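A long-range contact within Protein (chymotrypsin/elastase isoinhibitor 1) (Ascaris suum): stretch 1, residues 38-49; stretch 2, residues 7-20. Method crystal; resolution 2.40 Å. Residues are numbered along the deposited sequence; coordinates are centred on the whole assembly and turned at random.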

# COMPACT_ATOMS: atom_id res chain seq x y z
N CYS C 38 9.82 -8.24 -6.64
CA CYS C 38 11.20 -8.63 -6.90
C CYS C 38 11.79 -8.57 -5.53
O CYS C 38 11.90 -7.45 -4.97
CB CYS C 38 11.85 -7.60 -7.84
SG CYS C 38 11.63 -8.02 -9.59
N GLU C 39 11.81 -9.73 -4.85
CA GLU C 39 12.25 -9.79 -3.43
C GLU C 39 13.77 -10.09 -3.10
O GLU C 39 14.44 -10.87 -3.83
CB GLU C 39 11.28 -10.83 -2.79
CG GLU C 39 11.45 -11.15 -1.29
CD GLU C 39 10.92 -12.52 -0.88
OE1 GLU C 39 11.17 -13.61 -1.43
OE2 GLU C 39 10.05 -12.42 0.08
N CYS C 40 14.35 -9.39 -2.10
CA CYS C 40 15.68 -9.55 -1.49
C CYS C 40 15.43 -10.33 -0.20
O CYS C 40 15.15 -9.63 0.77
CB CYS C 40 16.28 -8.20 -0.93
SG CYS C 40 18.12 -8.13 -0.72
N SER C 41 15.45 -11.70 -0.14
CA SER C 41 15.10 -12.39 1.15
C SER C 41 16.21 -12.78 2.07
O SER C 41 17.17 -13.39 1.65
CB SER C 41 14.33 -13.70 0.98
OG SER C 41 14.47 -14.00 -0.39
N PRO C 42 15.92 -12.72 3.34
CA PRO C 42 16.89 -13.07 4.30
C PRO C 42 17.12 -14.56 4.30
O PRO C 42 18.26 -14.97 4.52
CB PRO C 42 16.37 -12.52 5.63
CG PRO C 42 15.13 -11.71 5.32
CD PRO C 42 15.08 -11.58 3.82
N GLY C 43 16.03 -15.31 4.03
CA GLY C 43 16.15 -16.75 3.94
C GLY C 43 17.18 -17.27 2.89
O GLY C 43 17.51 -18.46 2.88
N ARG C 44 17.66 -16.47 1.93
CA ARG C 44 18.69 -16.89 0.97
C ARG C 44 20.04 -16.21 1.24
O ARG C 44 20.86 -16.17 0.34
CB ARG C 44 18.33 -16.45 -0.45
CG ARG C 44 17.09 -17.06 -1.03
CD ARG C 44 16.81 -16.70 -2.49
NE ARG C 44 15.54 -17.36 -2.94
CZ ARG C 44 14.29 -16.81 -2.96
NH1 ARG C 44 14.02 -15.52 -2.65
NH2 ARG C 44 13.26 -17.58 -3.31
N GLY C 45 20.16 -15.58 2.42
CA GLY C 45 21.30 -14.84 2.93
C GLY C 45 21.60 -13.45 2.37
O GLY C 45 22.77 -13.04 2.33
N MET C 46 20.57 -12.68 2.01
CA MET C 46 20.71 -11.34 1.42
C MET C 46 20.25 -10.19 2.34
O MET C 46 19.36 -10.34 3.20
CB MET C 46 19.96 -11.32 0.06
CG MET C 46 20.31 -12.50 -0.86
SD MET C 46 21.98 -12.40 -1.59
CE MET C 46 22.09 -13.96 -2.47
N ARG C 47 20.72 -8.97 2.12
CA ARG C 47 20.24 -7.80 2.91
C ARG C 47 20.17 -6.54 2.01
O ARG C 47 20.79 -6.52 0.94
CB ARG C 47 21.23 -7.35 4.01
CG ARG C 47 21.52 -8.24 5.19
CD ARG C 47 20.40 -8.28 6.22
NE ARG C 47 20.28 -9.67 6.26
CZ ARG C 47 20.49 -10.50 7.22
NH1 ARG C 47 20.70 -10.05 8.42
NH2 ARG C 47 20.42 -11.79 6.90
N ARG C 48 19.42 -5.51 2.42
CA ARG C 48 19.31 -4.23 1.66
C ARG C 48 20.29 -3.13 2.16
O ARG C 48 20.48 -2.98 3.39
CB ARG C 48 17.92 -3.59 1.80
CG ARG C 48 16.80 -4.23 0.96
CD ARG C 48 16.76 -3.92 -0.54
NE ARG C 48 15.69 -4.66 -1.23
CZ ARG C 48 15.65 -4.85 -2.55
NH1 ARG C 48 16.62 -4.36 -3.34
NH2 ARG C 48 14.61 -5.52 -3.10
N THR C 49 20.89 -2.36 1.22
CA THR C 49 21.72 -1.19 1.53
C THR C 49 20.85 0.04 1.80
O THR C 49 19.64 0.01 1.62
CB THR C 49 22.78 -0.88 0.46
OG1 THR C 49 22.24 -0.33 -0.74
CG2 THR C 49 23.45 -2.19 0.11
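Stretch 2 (7-20) PNEVWTECTGCEMK

Stretch 2 (residues 7-20) lies along stretch 1 (residues 38-49) in two places, first as an antiparallel strand pairing around Val 10 and Trp 11, then as an extended segment meeting stretch 1 again near Arg 48; together they bury 1148 Å², both sides summed. At Cys 38, already in a strand, the partner is Trp 11, an antiparallel non-hydrogen-bonded pair with CA atoms 4.5 Å apart. Their side chains share one face of the sheet, where Cys 38 SG lies 3.9 Å from Trp 11 CE3, at the edge of the six-membered ring; this sulfur is also bonded covalently elsewhere in the structure. Glu 39 pairs with Val 10, its side chain on the other face, and the register is fixed by two backbone hydrogen bonds, Glu 39 N to Val 10 O (2.9 Å) and Val 10 N to Glu 39 O (2.8 Å). The extended Glu 39 side chain (chi1 and chi2 both t) reaches the loop beyond the strand of stretch 2, where its OE2 accepts a hydrogen bond from Gly 16 N at 3.2 Å. Cys 40 N donates to Glu 18 OE2 (3.1 Å), so a carboxylate takes up this backbone amide. A water joins the stretches here, donating to Glu 39 O and Asn 8 O and accepting from Ser 41 N. Ser 41 itself points away. Pro 42, in a short 3-10 segment with Gly 43, sets its CD 3.5 Å from Cys 17 O and its CB 4.0 Å from Met 19 SD. The chain then turns; Arg 44 extends back so that Val 10 CB lies over one face of its guanidinium, 3.8 Å from NH1. Met 46 begins the second strand and places SD 3.9 Å from Asn 8 CB. Arg 47 packs its CD 3.6 Å from Met 19 O, while Met 19 SD lies over one face of its guanidinium. Arg 48 ties both parts of stretch 2 together. Its backbone N donates to Met 19 O (3.1 Å), beside a single bridge to Lys 20 with CA atoms 4.6 Å apart, and its guanidinium forms salt bridges from NH2 to Glu 9 OE2 (3.0 Å) and to Glu 18 OE2 (3.2 Å), with both carboxylate oxygens near the guanidinium plane. At the end, Thr 49 turns its side chain away, but its O accepts a weak hydrogen bond from Lys 20 NZ at 3.3 Å.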

# COMPACT_ATOMS: atom_id res chain seq x y z
N PRO C 7 20.02 -7.48 -9.57
CA PRO C 7 20.85 -8.47 -8.88
C PRO C 7 20.44 -8.92 -7.50
O PRO C 7 20.09 -8.10 -6.69
CB PRO C 7 22.24 -7.84 -8.75
CG PRO C 7 22.31 -6.57 -9.55
CD PRO C 7 20.90 -6.30 -9.99
N ASN C 8 20.44 -10.28 -7.36
CA ASN C 8 20.13 -11.08 -6.20
C ASN C 8 18.65 -11.07 -5.76
O ASN C 8 18.25 -11.48 -4.63
CB ASN C 8 21.10 -10.80 -5.06
CG ASN C 8 22.59 -10.74 -5.33
OD1 ASN C 8 23.18 -11.72 -5.76
ND2 ASN C 8 23.24 -9.62 -5.03
N GLU C 9 17.81 -10.53 -6.61
CA GLU C 9 16.39 -10.42 -6.40
C GLU C 9 15.60 -11.59 -7.05
O GLU C 9 15.85 -12.03 -8.23
CB GLU C 9 15.93 -9.10 -7.06
CG GLU C 9 16.29 -7.84 -6.26
CD GLU C 9 15.54 -6.64 -6.80
OE1 GLU C 9 15.07 -6.47 -7.97
OE2 GLU C 9 15.57 -5.71 -5.90
N VAL C 10 14.57 -12.07 -6.35
CA VAL C 10 13.85 -13.15 -6.99
C VAL C 10 12.32 -12.86 -7.00
O VAL C 10 11.79 -12.43 -5.97
CB VAL C 10 14.19 -14.47 -6.26
CG1 VAL C 10 13.14 -15.50 -6.57
CG2 VAL C 10 15.60 -15.09 -6.41
N TRP C 11 11.63 -12.97 -8.17
CA TRP C 11 10.18 -12.72 -8.32
C TRP C 11 9.22 -13.64 -7.53
O TRP C 11 9.18 -14.82 -7.72
CB TRP C 11 9.77 -12.53 -9.84
CG TRP C 11 8.28 -12.28 -10.07
CD1 TRP C 11 7.24 -13.20 -10.13
CD2 TRP C 11 7.62 -11.00 -9.98
NE1 TRP C 11 5.98 -12.54 -10.10
CE2 TRP C 11 6.21 -11.20 -10.07
CE3 TRP C 11 8.11 -9.74 -9.83
CZ2 TRP C 11 5.29 -10.17 -10.12
CZ3 TRP C 11 7.19 -8.68 -9.87
CH2 TRP C 11 5.80 -8.89 -10.04
N THR C 12 8.41 -13.13 -6.59
CA THR C 12 7.44 -14.04 -5.91
C THR C 12 6.01 -13.41 -5.93
O THR C 12 5.82 -12.13 -5.91
CB THR C 12 7.83 -14.41 -4.43
OG1 THR C 12 6.92 -15.29 -3.75
CG2 THR C 12 7.91 -13.17 -3.59
N GLU C 13 5.03 -14.32 -5.87
CA GLU C 13 3.63 -13.99 -5.76
C GLU C 13 3.20 -13.86 -4.32
O GLU C 13 2.13 -13.34 -4.08
CB GLU C 13 2.79 -15.12 -6.32
CG GLU C 13 3.02 -15.33 -7.82
CD GLU C 13 2.49 -14.21 -8.66
OE1 GLU C 13 1.68 -13.39 -8.24
OE2 GLU C 13 3.01 -14.22 -9.88
N CYS C 14 3.93 -14.52 -3.39
CA CYS C 14 3.73 -14.44 -1.94
C CYS C 14 4.97 -13.82 -1.27
O CYS C 14 5.94 -14.52 -0.94
CB CYS C 14 3.37 -15.77 -1.26
SG CYS C 14 3.16 -15.65 0.55
N THR C 15 4.98 -12.51 -1.13
CA THR C 15 6.09 -11.78 -0.53
C THR C 15 6.15 -11.85 1.04
O THR C 15 5.12 -11.84 1.68
CB THR C 15 5.81 -10.36 -1.12
OG1 THR C 15 6.22 -10.34 -2.49
CG2 THR C 15 6.57 -9.25 -0.41
N GLY C 16 7.34 -11.77 1.74
CA GLY C 16 7.43 -11.77 3.22
C GLY C 16 8.16 -10.54 3.74
O GLY C 16 7.83 -9.49 3.30
N CYS C 17 9.09 -10.61 4.73
CA CYS C 17 9.77 -9.39 5.17
C CYS C 17 11.24 -9.39 4.77
O CYS C 17 11.82 -10.44 4.62
CB CYS C 17 9.64 -9.12 6.69
SG CYS C 17 7.96 -9.31 7.34
N GLU C 18 11.78 -8.21 4.54
CA GLU C 18 13.12 -7.82 4.15
C GLU C 18 13.91 -7.19 5.33
O GLU C 18 13.31 -6.58 6.26
CB GLU C 18 13.08 -6.83 2.94
CG GLU C 18 12.52 -7.32 1.58
CD GLU C 18 12.88 -6.40 0.41
OE1 GLU C 18 13.08 -5.22 0.53
OE2 GLU C 18 12.94 -6.93 -0.80
N MET C 19 15.29 -7.27 5.37
CA MET C 19 16.07 -6.71 6.49
C MET C 19 17.23 -5.81 6.00
O MET C 19 17.84 -6.16 4.96
CB MET C 19 16.74 -7.85 7.27
CG MET C 19 15.80 -8.76 8.07
SD MET C 19 16.58 -10.22 8.86
CE MET C 19 17.52 -9.37 10.17
N LYS C 20 17.48 -4.64 6.64
CA LYS C 20 18.65 -3.86 6.18
C LYS C 20 19.91 -4.39 6.90
O LYS C 20 19.82 -5.11 7.91
CB LYS C 20 18.66 -2.47 6.76
CG LYS C 20 17.58 -1.52 6.35
CD LYS C 20 17.92 -0.74 5.11
CE LYS C 20 16.95 0.40 4.82
NZ LYS C 20 17.05 1.03 3.44
O HOH W 1 16.18 -12.89 -2.54
O HOH W 2 8.62 -15.47 0.20
O HOH W 3 9.93 -6.53 -2.33
O HOH W 4 16.45 -8.62 3.32